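Local coordinates for Old Yellow Enzyme (Pichia, PDB 6AGZ), which probably uses its bound flavin mononucleotide to carry out the asymmetric reduction of the carbon-carbon double bond of enone compounds, at residues L306-L320 with D331-Y345. Residues are numbered along the deposited sequence; the frame is centred on the assembly and turned at random.
Sequences LQIWKGVVLRSGGYL and DVNADDRTLIGCSRY. With FMN (flavin mononucleotide), chain C.
Over one face of the Tyr319 ring sits Ile340 CD1, and at its edge Asp331 OD2 accepts the phenol OH at 2.7 Å through its anti lone pair, carboxylate and ring nearly perpendicular (89°). The same carboxylate stacks flat over the Arg315 guanidinium, a long, charge-only salt bridge; Arg315 NE pairs with Glu286. These groups join the last beta-alpha-beta unit of the TIM barrel, whose parallel strands 313-316 and 338-341 are joined by four backbone hydrogen bonds, from Val313 N to Arg337 O through Gly341 N to Arg315 O. At the strands' N-terminal end the Arg337 guanidinium has Leu306 CD1 over one face and carbonyls round its edge: NH1 reaches Trp309 O and Gly311 O, both 2.8 Å, and NH2 reaches Leu306 O at 2.9 Å. NE donates to Asp335 OD2 in a salt bridge, helping fix the group's rotation, while a bend at chi2 (83°) brings the chain to these carbonyls. At Arg337, a leucine would probably leave them without the guanidinium that serves them and Asp335 without its charge mate. At the C-terminal end both segments grip the FMN phosphate: Gly318 N and Arg344 NH2 bind O1P, Ser343 N binds O2P, and Arg344 donates to O3P from backbone N and NE, each at 2.9 Å.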
ATOM      1  N   LEU A 306       7.318   0.923  -5.358  1.00 18.01           N
ATOM      2  CA  LEU A 306       8.761   0.726  -5.306  1.00 18.21           C
ATOM      3  C   LEU A 306       9.230   0.312  -3.918  1.00 19.05           C
ATOM      4  O   LEU A 306      10.328  -0.240  -3.788  1.00 19.52           O
ATOM      5  CB  LEU A 306       9.488   1.997  -5.752  1.00 18.39           C
ATOM      6  CG  LEU A 306       9.451   2.446  -7.220  1.00 19.89           C
ATOM      7  CD1 LEU A 306      10.867   2.624  -7.746  1.00 20.88           C
ATOM      8  CD2 LEU A 306       8.666   1.501  -8.126  1.00 18.01           C
ATOM      9  N   GLN A 307       8.424   0.563  -2.881  1.00 18.86           N
ATOM     10  CA  GLN A 307       8.764   0.061  -1.555  1.00 18.75           C
ATOM     11  C   GLN A 307       8.697  -1.457  -1.499  1.00 17.69           C
ATOM     12  O   GLN A 307       9.484  -2.086  -0.783  1.00 16.50           O
ATOM     13  CB  GLN A 307       7.830   0.654  -0.498  1.00 19.78           C
ATOM     14  CG  GLN A 307       8.167   2.068  -0.065  1.00 20.73           C
ATOM     15  CD  GLN A 307       7.456   2.457   1.218  1.00 19.85           C
ATOM     16  OE1 GLN A 307       6.807   3.501   1.293  1.00 18.96           O
ATOM     17  NE2 GLN A 307       7.577   1.614   2.238  1.00 17.89           N
ATOM     18  N   ILE A 308       7.771  -2.063  -2.243  1.00 15.07           N
ATOM     19  CA  ILE A 308       7.509  -3.491  -2.117  1.00 14.66           C
ATOM     20  C   ILE A 308       8.384  -4.267  -3.091  1.00 16.03           C
ATOM     21  O   ILE A 308       9.142  -5.157  -2.690  1.00 16.09           O
ATOM     22  CB  ILE A 308       6.019  -3.800  -2.347  1.00 13.02           C
ATOM     23  CG1 ILE A 308       5.154  -2.945  -1.419  1.00 11.71           C
ATOM     24  CG2 ILE A 308       5.747  -5.273  -2.115  1.00 11.63           C
ATOM     25  CD1 ILE A 308       3.673  -3.034  -1.706  1.00 13.97           C
ATOM     26  N   TRP A 309       8.284  -3.935  -4.375  1.00 15.60           N
ATOM     27  CA  TRP A 309       9.061  -4.616  -5.403  1.00 15.93           C
ATOM     28  C   TRP A 309      10.483  -4.067  -5.415  1.00 17.57           C
ATOM     29  O   TRP A 309      10.686  -2.854  -5.542  1.00 17.43           O
ATOM     30  CB  TRP A 309       8.396  -4.448  -6.766  1.00 15.42           C
ATOM     31  CG  TRP A 309       9.207  -4.999  -7.884  1.00 16.01           C
ATOM     32  CD1 TRP A 309       9.906  -4.290  -8.813  1.00 15.71           C
ATOM     33  CD2 TRP A 309       9.419  -6.383  -8.190  1.00 16.05           C
ATOM     34  NE1 TRP A 309      10.535  -5.143  -9.685  1.00 16.26           N
ATOM     35  CE2 TRP A 309      10.254  -6.434  -9.324  1.00 15.71           C
ATOM     36  CE3 TRP A 309       8.981  -7.582  -7.619  1.00 15.19           C
ATOM     37  CZ2 TRP A 309      10.659  -7.636  -9.897  1.00 15.58           C
ATOM     38  CZ3 TRP A 309       9.386  -8.774  -8.190  1.00 13.58           C
ATOM     39  CH2 TRP A 309      10.215  -8.793  -9.317  1.00 14.75           C
ATOM     40  N   LYS A 310      11.466  -4.959  -5.286  1.00 18.67           N
ATOM     41  CA  LYS A 310      12.865  -4.569  -5.181  1.00 20.58           C
ATOM     42  C   LYS A 310      13.648  -4.755  -6.474  1.00 21.33           C
ATOM     43  O   LYS A 310      14.805  -4.327  -6.543  1.00 21.93           O
ATOM     44  CB  LYS A 310      13.554  -5.366  -4.065  1.00 21.09           C
ATOM     45  CG  LYS A 310      12.887  -5.244  -2.705  1.00 20.57           C
ATOM     46  CD  LYS A 310      12.971  -3.826  -2.170  1.00 22.01           C
ATOM     47  CE  LYS A 310      12.468  -3.752  -0.737  1.00 24.14           C
ATOM     48  NZ  LYS A 310      12.618  -2.385  -0.170  1.00 25.09           N
ATOM     49  N   GLY A 311      13.057  -5.372  -7.491  1.00 20.06           N
ATOM     50  CA  GLY A 311      13.746  -5.657  -8.730  1.00 17.86           C
ATOM     51  C   GLY A 311      13.643  -4.525  -9.730  1.00 16.58           C
ATOM     52  O   GLY A 311      13.302  -3.388  -9.395  1.00 15.02           O
ATOM     53  N   VAL A 312      13.953  -4.852 -10.987  1.00 17.82           N
ATOM     54  CA  VAL A 312      13.853  -3.872 -12.060  1.00 17.13           C
ATOM     55  C   VAL A 312      12.404  -3.439 -12.209  1.00 16.09           C
ATOM     56  O   VAL A 312      11.488  -4.270 -12.247  1.00 15.68           O
ATOM     57  CB  VAL A 312      14.403  -4.455 -13.370  1.00 17.21           C
ATOM     58  CG1 VAL A 312      14.201  -3.475 -14.517  1.00 16.65           C
ATOM     59  CG2 VAL A 312      15.875  -4.809 -13.218  1.00 17.27           C
ATOM     60  N   VAL A 313      12.186  -2.128 -12.283  1.00 15.75           N
ATOM     61  CA  VAL A 313      10.854  -1.562 -12.449  1.00 16.37           C
ATOM     62  C   VAL A 313      10.872  -0.635 -13.656  1.00 17.24           C
ATOM     63  O   VAL A 313      11.750   0.227 -13.772  1.00 17.04           O
ATOM     64  CB  VAL A 313      10.381  -0.816 -11.184  1.00 17.68           C
ATOM     65  CG1 VAL A 313      11.401   0.229 -10.745  1.00 18.32           C
ATOM     66  CG2 VAL A 313       9.019  -0.180 -11.421  1.00 17.66           C
ATOM     67  N   LEU A 314       9.922  -0.830 -14.564  1.00 17.11           N
ATOM     68  CA  LEU A 314       9.760   0.024 -15.733  1.00 17.33           C
ATOM     69  C   LEU A 314       8.637   1.013 -15.454  1.00 15.97           C
ATOM     70  O   LEU A 314       7.497   0.606 -15.237  1.00 15.57           O
ATOM     71  CB  LEU A 314       9.447  -0.807 -16.977  1.00 17.49           C
ATOM     72  CG  LEU A 314       8.871  -0.047 -18.174  1.00 17.63           C
ATOM     73  CD1 LEU A 314       9.854   0.999 -18.680  1.00 17.00           C
ATOM     74  CD2 LEU A 314       8.485  -1.010 -19.286  1.00 16.80           C
ATOM     75  N   ARG A 315       8.957   2.301 -15.453  1.00 16.15           N
ATOM     76  CA  ARG A 315       7.980   3.348 -15.180  1.00 15.43           C
ATOM     77  C   ARG A 315       7.651   4.073 -16.477  1.00 15.32           C
ATOM     78  O   ARG A 315       8.557   4.542 -17.173  1.00 14.32           O
ATOM     79  CB  ARG A 315       8.517   4.330 -14.137  1.00 15.25           C
ATOM     80  CG  ARG A 315       9.118   3.645 -12.919  1.00 16.50           C
ATOM     81  CD  ARG A 315       9.585   4.647 -11.877  1.00 17.97           C
ATOM     82  NE  ARG A 315       8.472   5.381 -11.284  1.00 16.78           N
ATOM     83  CZ  ARG A 315       8.576   6.143 -10.201  1.00 17.86           C
ATOM     84  NH1 ARG A 315       9.744   6.269  -9.586  1.00 18.31           N
ATOM     85  NH2 ARG A 315       7.512   6.778  -9.728  1.00 17.62           N
ATOM     86  N   SER A 316       6.361   4.159 -16.806  1.00 16.49           N
ATOM     87  CA  SER A 316       5.951   4.785 -18.057  1.00 17.94           C
ATOM     88  C   SER A 316       4.844   5.805 -17.826  1.00 17.76           C
ATOM     89  O   SER A 316       4.028   5.669 -16.909  1.00 18.36           O
ATOM     90  CB  SER A 316       5.480   3.740 -19.077  1.00 17.33           C
ATOM     91  OG  SER A 316       6.528   2.847 -19.411  1.00 17.64           O
ATOM     92  N   GLY A 317       4.829   6.833 -18.675  1.00 19.22           N
ATOM     93  CA  GLY A 317       3.746   7.798 -18.711  1.00 20.66           C
ATOM     94  C   GLY A 317       4.131   9.233 -18.408  1.00 22.58           C
ATOM     95  O   GLY A 317       4.512   9.559 -17.280  1.00 23.21           O
ATOM     96  N   GLY A 318       4.027  10.105 -19.415  1.00 22.83           N
ATOM     97  CA  GLY A 318       4.183  11.532 -19.218  1.00 22.28           C
ATOM     98  C   GLY A 318       5.605  12.046 -19.182  1.00 21.16           C
ATOM     99  O   GLY A 318       5.799  13.269 -19.161  1.00 21.01           O
ATOM    100  N   TYR A 319       6.606  11.162 -19.179  1.00 20.48           N
ATOM    101  CA  TYR A 319       7.975  11.560 -18.864  1.00 22.62           C
ATOM    102  C   TYR A 319       8.576  12.539 -19.866  1.00 26.10           C
ATOM    103  O   TYR A 319       9.522  13.252 -19.517  1.00 23.89           O
ATOM    104  CB  TYR A 319       8.868  10.323 -18.763  1.00 21.38           C
ATOM    105  CG  TYR A 319       8.774   9.613 -17.433  1.00 20.35           C
ATOM    106  CD1 TYR A 319       9.183  10.241 -16.264  1.00 20.31           C
ATOM    107  CD2 TYR A 319       8.289   8.316 -17.345  1.00 18.86           C
ATOM    108  CE1 TYR A 319       9.106   9.601 -15.044  1.00 19.82           C
ATOM    109  CE2 TYR A 319       8.208   7.665 -16.128  1.00 19.21           C
ATOM    110  CZ  TYR A 319       8.619   8.312 -14.981  1.00 19.35           C
ATOM    111  OH  TYR A 319       8.541   7.670 -13.767  1.00 20.84           O
ATOM    112  N   LEU A 320       8.073  12.591 -21.097  1.00 30.07           N
ATOM    113  CA  LEU A 320       8.646  13.472 -22.107  1.00 34.54           C
ATOM    114  C   LEU A 320       7.807  14.718 -22.360  1.00 40.07           C
ATOM    115  O   LEU A 320       8.122  15.486 -23.275  1.00 41.03           O
ATOM    116  CB  LEU A 320       8.868  12.711 -23.415  1.00 33.18           C
ATOM    117  CG  LEU A 320      10.121  11.833 -23.432  1.00 33.59           C
ATOM    118  CD1 LEU A 320      10.344  11.226 -24.808  1.00 33.58           C
ATOM    119  CD2 LEU A 320      11.342  12.627 -22.986  1.00 34.23           C
ATOM    120  N   ASP A 331      13.537  10.228 -11.434  1.00 24.49           N
ATOM    121  CA  ASP A 331      13.164   8.831 -11.232  1.00 22.86           C
ATOM    122  C   ASP A 331      14.248   7.880 -11.728  1.00 21.37           C
ATOM    123  O   ASP A 331      14.555   6.886 -11.060  1.00 21.37           O
ATOM    124  CB  ASP A 331      11.832   8.536 -11.918  1.00 23.21           C
ATOM    125  CG  ASP A 331      10.668   9.252 -11.261  1.00 23.19           C
ATOM    126  OD1 ASP A 331      10.869   9.845 -10.179  1.00 23.35           O
ATOM    127  OD2 ASP A 331       9.553   9.219 -11.823  1.00 21.78           O
ATOM    128  N   VAL A 332      14.836   8.159 -12.893  1.00 20.05           N
ATOM    129  CA  VAL A 332      15.841   7.243 -13.425  1.00 19.86           C
ATOM    130  C   VAL A 332      17.130   7.328 -12.616  1.00 20.90           C
ATOM    131  O   VAL A 332      17.877   6.345 -12.528  1.00 21.17           O
ATOM    132  CB  VAL A 332      16.089   7.505 -14.924  1.00 20.17           C
ATOM    133  CG1 VAL A 332      17.031   8.685 -15.132  1.00 20.40           C
ATOM    134  CG2 VAL A 332      16.636   6.253 -15.599  1.00 19.09           C
ATOM    135  N   ASN A 333      17.409   8.480 -12.001  1.00 21.11           N
ATOM    136  CA  ASN A 333      18.588   8.617 -11.156  1.00 22.31           C
ATOM    137  C   ASN A 333      18.316   8.286  -9.695  1.00 22.40           C
ATOM    138  O   ASN A 333      19.266   8.222  -8.907  1.00 22.17           O
ATOM    139  CB  ASN A 333      19.155  10.039 -11.257  1.00 23.47           C
ATOM    140  CG  ASN A 333      19.902  10.281 -12.555  1.00 25.25           C
ATOM    141  OD1 ASN A 333      20.299   9.339 -13.243  1.00 25.81           O
ATOM    142  ND2 ASN A 333      20.103  11.548 -12.892  1.00 25.40           N
ATOM    143  N   ALA A 334      17.052   8.067  -9.320  1.00 22.86           N
ATOM    144  CA  ALA A 334      16.723   7.818  -7.919  1.00 24.53           C
ATOM    145  C   ALA A 334      17.393   6.550  -7.407  1.00 25.68           C
ATOM    146  O   ALA A 334      17.838   6.498  -6.254  1.00 28.19           O
ATOM    147  CB  ALA A 334      15.207   7.729  -7.741  1.00 23.81           C
ATOM    148  N   ASP A 335      17.472   5.518  -8.242  1.00 25.40           N
ATOM    149  CA  ASP A 335      18.140   4.279  -7.868  1.00 24.70           C
ATOM    150  C   ASP A 335      18.800   3.694  -9.112  1.00 24.66           C
ATOM    151  O   ASP A 335      18.920   4.360 -10.146  1.00 25.33           O
ATOM    152  CB  ASP A 335      17.159   3.302  -7.202  1.00 22.96           C
ATOM    153  CG  ASP A 335      15.940   2.999  -8.061  1.00 21.56           C
ATOM    154  OD1 ASP A 335      16.074   2.864  -9.296  1.00 20.50           O
ATOM    155  OD2 ASP A 335      14.836   2.884  -7.489  1.00 20.86           O
ATOM    156  N   ASP A 336      19.236   2.439  -9.006  1.00 24.34           N
ATOM    157  CA  ASP A 336      19.961   1.761 -10.073  1.00 24.39           C
ATOM    158  C   ASP A 336      19.149   0.635 -10.706  1.00 20.92           C
ATOM    159  O   ASP A 336      19.725  -0.262 -11.329  1.00 22.09           O
ATOM    160  CB  ASP A 336      21.288   1.224  -9.535  1.00 26.50           C
ATOM    161  CG  ASP A 336      22.347   1.096 -10.610  1.00 28.63           C
ATOM    162  OD1 ASP A 336      22.395   1.965 -11.506  1.00 29.35           O
ATOM    163  OD2 ASP A 336      23.132   0.126 -10.558  1.00 29.22           O
ATOM    164  N   ARG A 337      17.819   0.663 -10.565  1.00 17.39           N
ATOM    165  CA  ARG A 337      16.975  -0.415 -11.068  1.00 16.21           C
ATOM    166  C   ARG A 337      15.751   0.101 -11.823  1.00 15.18           C
ATOM    167  O   ARG A 337      14.779  -0.641 -11.988  1.00 15.10           O
ATOM    168  CB  ARG A 337      16.538  -1.339  -9.923  1.00 15.40           C
ATOM    169  CG  ARG A 337      15.957  -0.637  -8.688  1.00 16.58           C
ATOM    170  CD  ARG A 337      14.475  -0.311  -8.848  1.00 18.33           C
ATOM    171  NE  ARG A 337      13.863   0.171  -7.613  1.00 19.33           N
ATOM    172  CZ  ARG A 337      12.960  -0.508  -6.912  1.00 19.39           C
ATOM    173  NH1 ARG A 337      12.557  -1.701  -7.325  1.00 17.68           N
ATOM    174  NH2 ARG A 337      12.455   0.008  -5.800  1.00 19.13           N
ATOM    175  N   THR A 338      15.777   1.343 -12.296  1.00 15.52           N
ATOM    176  CA  THR A 338      14.604   1.978 -12.881  1.00 16.01           C
ATOM    177  C   THR A 338      14.785   2.163 -14.381  1.00 16.84           C
ATOM    178  O   THR A 338      15.766   2.771 -14.825  1.00 19.27           O
ATOM    179  CB  THR A 338      14.325   3.329 -12.219  1.00 15.84           C
ATOM    180  OG1 THR A 338      14.065   3.132 -10.824  1.00 15.90           O
ATOM    181  CG2 THR A 338      13.120   3.997 -12.864  1.00 15.13           C
ATOM    182  N   LEU A 339      13.837   1.639 -15.151  1.00 15.84           N
ATOM    183  CA  LEU A 339      13.728   1.884 -16.581  1.00 16.52           C
ATOM    184  C   LEU A 339      12.655   2.937 -16.834  1.00 16.51           C
ATOM    185  O   LEU A 339      11.685   3.052 -16.082  1.00 16.21           O
ATOM    186  CB  LEU A 339      13.378   0.597 -17.333  1.00 18.09           C
ATOM    187  CG  LEU A 339      14.250  -0.635 -17.085  1.00 18.49           C
ATOM    188  CD1 LEU A 339      13.693  -1.839 -17.829  1.00 17.87           C
ATOM    189  CD2 LEU A 339      15.689  -0.373 -17.494  1.00 19.40           C
ATOM    190  N   ILE A 340      12.836   3.707 -17.904  1.00 16.40           N
ATOM    191  CA  ILE A 340      11.909   4.772 -18.272  1.00 15.51           C
ATOM    192  C   ILE A 340      11.316   4.436 -19.632  1.00 15.60           C
ATOM    193  O   ILE A 340      12.051   4.288 -20.618  1.00 16.74           O
ATOM    194  CB  ILE A 340      12.594   6.147 -18.297  1.00 16.32           C
ATOM    195  CG1 ILE A 340      13.111   6.509 -16.903  1.00 15.92           C
ATOM    196  CG2 ILE A 340      11.630   7.209 -18.799  1.00 15.85           C
ATOM    197  CD1 ILE A 340      12.013   6.761 -15.889  1.00 16.56           C
ATOM    198  N   GLY A 341       9.993   4.314 -19.685  1.00 15.84           N
ATOM    199  CA  GLY A 341       9.289   4.002 -20.916  1.00 15.87           C
ATOM    200  C   GLY A 341       8.664   5.250 -21.531  1.00 16.39           C
ATOM    201  O   GLY A 341       8.062   6.061 -20.830  1.00 18.06           O
ATOM    202  N   CYS A 342       8.830   5.386 -22.843  1.00 15.59           N
ATOM    203  CA  CYS A 342       8.241   6.483 -23.608  1.00 16.65           C
ATOM    204  C   CYS A 342       7.563   5.887 -24.834  1.00 16.85           C
ATOM    205  O   CYS A 342       8.241   5.368 -25.729  1.00 19.11           O
ATOM    206  CB  CYS A 342       9.299   7.511 -24.009  1.00 16.60           C
ATOM    207  SG  CYS A 342      10.273   8.157 -22.628  1.00 18.47           S
ATOM    208  N   SER A 343       6.231   5.959 -24.880  1.00 15.73           N
ATOM    209  CA  SER A 343       5.452   5.303 -25.927  1.00 16.92           C
ATOM    210  C   SER A 343       5.042   6.260 -27.041  1.00 17.06           C
ATOM    211  O   SER A 343       5.385   6.042 -28.208  1.00 17.11           O
ATOM    212  CB  SER A 343       4.205   4.647 -25.318  1.00 17.35           C
ATOM    213  OG  SER A 343       3.277   4.279 -26.324  1.00 16.90           O
ATOM    214  N   ARG A 344       4.314   7.327 -26.698  1.00 17.41           N
ATOM    215  CA  ARG A 344       3.705   8.170 -27.723  1.00 17.47           C
ATOM    216  C   ARG A 344       4.756   8.867 -28.579  1.00 16.06           C
ATOM    217  O   ARG A 344       4.601   8.969 -29.801  1.00 14.40           O
ATOM    218  CB  ARG A 344       2.763   9.184 -27.073  1.00 18.06           C
ATOM    219  CG  ARG A 344       1.431   8.576 -26.651  1.00 17.12           C
ATOM    220  CD  ARG A 344       0.558   9.557 -25.883  1.00 17.66           C
ATOM    221  NE  ARG A 344       0.993   9.718 -24.498  1.00 18.72           N
ATOM    222  CZ  ARG A 344       0.297  10.369 -23.570  1.00 20.08           C
ATOM    223  NH1 ARG A 344      -0.870  10.918 -23.878  1.00 20.57           N
ATOM    224  NH2 ARG A 344       0.766  10.467 -22.334  1.00 20.37           N
ATOM    225  N   TYR A 345       5.837   9.344 -27.963  1.00 16.92           N
ATOM    226  CA  TYR A 345       6.898   9.971 -28.740  1.00 17.96           C
ATOM    227  C   TYR A 345       7.756   8.960 -29.486  1.00 17.00           C
ATOM    228  O   TYR A 345       8.401   9.327 -30.473  1.00 19.01           O
ATOM    229  CB  TYR A 345       7.775  10.843 -27.841  1.00 19.07           C
ATOM    230  CG  TYR A 345       7.172  12.201 -27.577  1.00 21.36           C
ATOM    231  CD1 TYR A 345       7.162  13.178 -28.564  1.00 22.27           C
ATOM    232  CD2 TYR A 345       6.604  12.505 -26.348  1.00 22.74           C
ATOM    233  CE1 TYR A 345       6.607  14.420 -28.335  1.00 24.05           C
ATOM    234  CE2 TYR A 345       6.046  13.746 -26.108  1.00 24.21           C
ATOM    235  CZ  TYR A 345       6.051  14.699 -27.104  1.00 25.17           C
ATOM    236  OH  TYR A 345       5.497  15.936 -26.868  1.00 27.74           O
TER
HETATM  237  N1  FMN C 501      -0.047  -0.223 -22.971  1.00 14.92           N
HETATM  238  C2  FMN C 501      -0.062  -1.600 -22.849  1.00 15.35           C
HETATM  239  O2  FMN C 501       0.243  -2.126 -21.779  1.00 14.37           O
HETATM  240  N3  FMN C 501      -0.419  -2.390 -23.922  1.00 15.65           N
HETATM  241  C4  FMN C 501      -0.762  -1.804 -25.122  1.00 17.33           C
HETATM  242  O4  FMN C 501      -1.081  -2.500 -26.084  1.00 20.38           O
HETATM  243  C4A FMN C 501      -0.747  -0.420 -25.246  1.00 16.41           C
HETATM  244  N5  FMN C 501      -1.090   0.161 -26.445  1.00 17.72           N
HETATM  245  C5A FMN C 501      -1.075   1.532 -26.578  1.00 18.81           C
HETATM  246  C6  FMN C 501      -1.423   2.110 -27.791  1.00 20.06           C
HETATM  247  C7  FMN C 501      -1.412   3.492 -27.933  1.00 21.96           C
HETATM  248  C7M FMN C 501      -1.785   4.114 -29.245  1.00 22.69           C
HETATM  249  C8  FMN C 501      -1.054   4.297 -26.861  1.00 21.07           C
HETATM  250  C8M FMN C 501      -1.041   5.789 -27.012  1.00 22.50           C
HETATM  251  C9  FMN C 501      -0.709   3.718 -25.647  1.00 19.48           C
HETATM  252  C9A FMN C 501      -0.716   2.333 -25.500  1.00 17.80           C
HETATM  253  N10 FMN C 501      -0.374   1.751 -24.292  1.00 16.58           N
HETATM  254  C10 FMN C 501      -0.390   0.374 -24.166  1.00 15.61           C
HETATM  255  C1' FMN C 501       0.027   2.611 -23.127  1.00 16.76           C
HETATM  256  C2' FMN C 501       1.519   2.921 -23.272  1.00 17.21           C
HETATM  257  O2' FMN C 501       2.251   1.716 -23.218  1.00 17.43           O
HETATM  258  C3' FMN C 501       2.041   3.894 -22.217  1.00 17.00           C
HETATM  259  O3' FMN C 501       1.928   3.322 -20.934  1.00 16.74           O
HETATM  260  C4' FMN C 501       1.284   5.218 -22.269  1.00 17.18           C
HETATM  261  O4' FMN C 501       1.195   5.659 -23.605  1.00 15.28           O
HETATM  262  C5' FMN C 501       1.974   6.298 -21.446  1.00 17.70           C
HETATM  263  O5' FMN C 501       3.312   6.433 -21.871  1.00 19.55           O
HETATM  264  P   FMN C 501       3.773   7.744 -22.684  1.00 18.30           P
HETATM  265  O1P FMN C 501       3.363   8.974 -21.908  1.00 21.30           O
HETATM  266  O2P FMN C 501       5.272   7.738 -22.859  1.00 19.09           O
HETATM  267  O3P FMN C 501       3.107   7.742 -24.039  1.00 16.81           O
HETATM  268  O   HOH W   1       6.542   8.188 -20.697  1.00 18.86           O
HETATM  269  O   HOH W   2       7.518  17.990 -25.199  1.00 32.36           O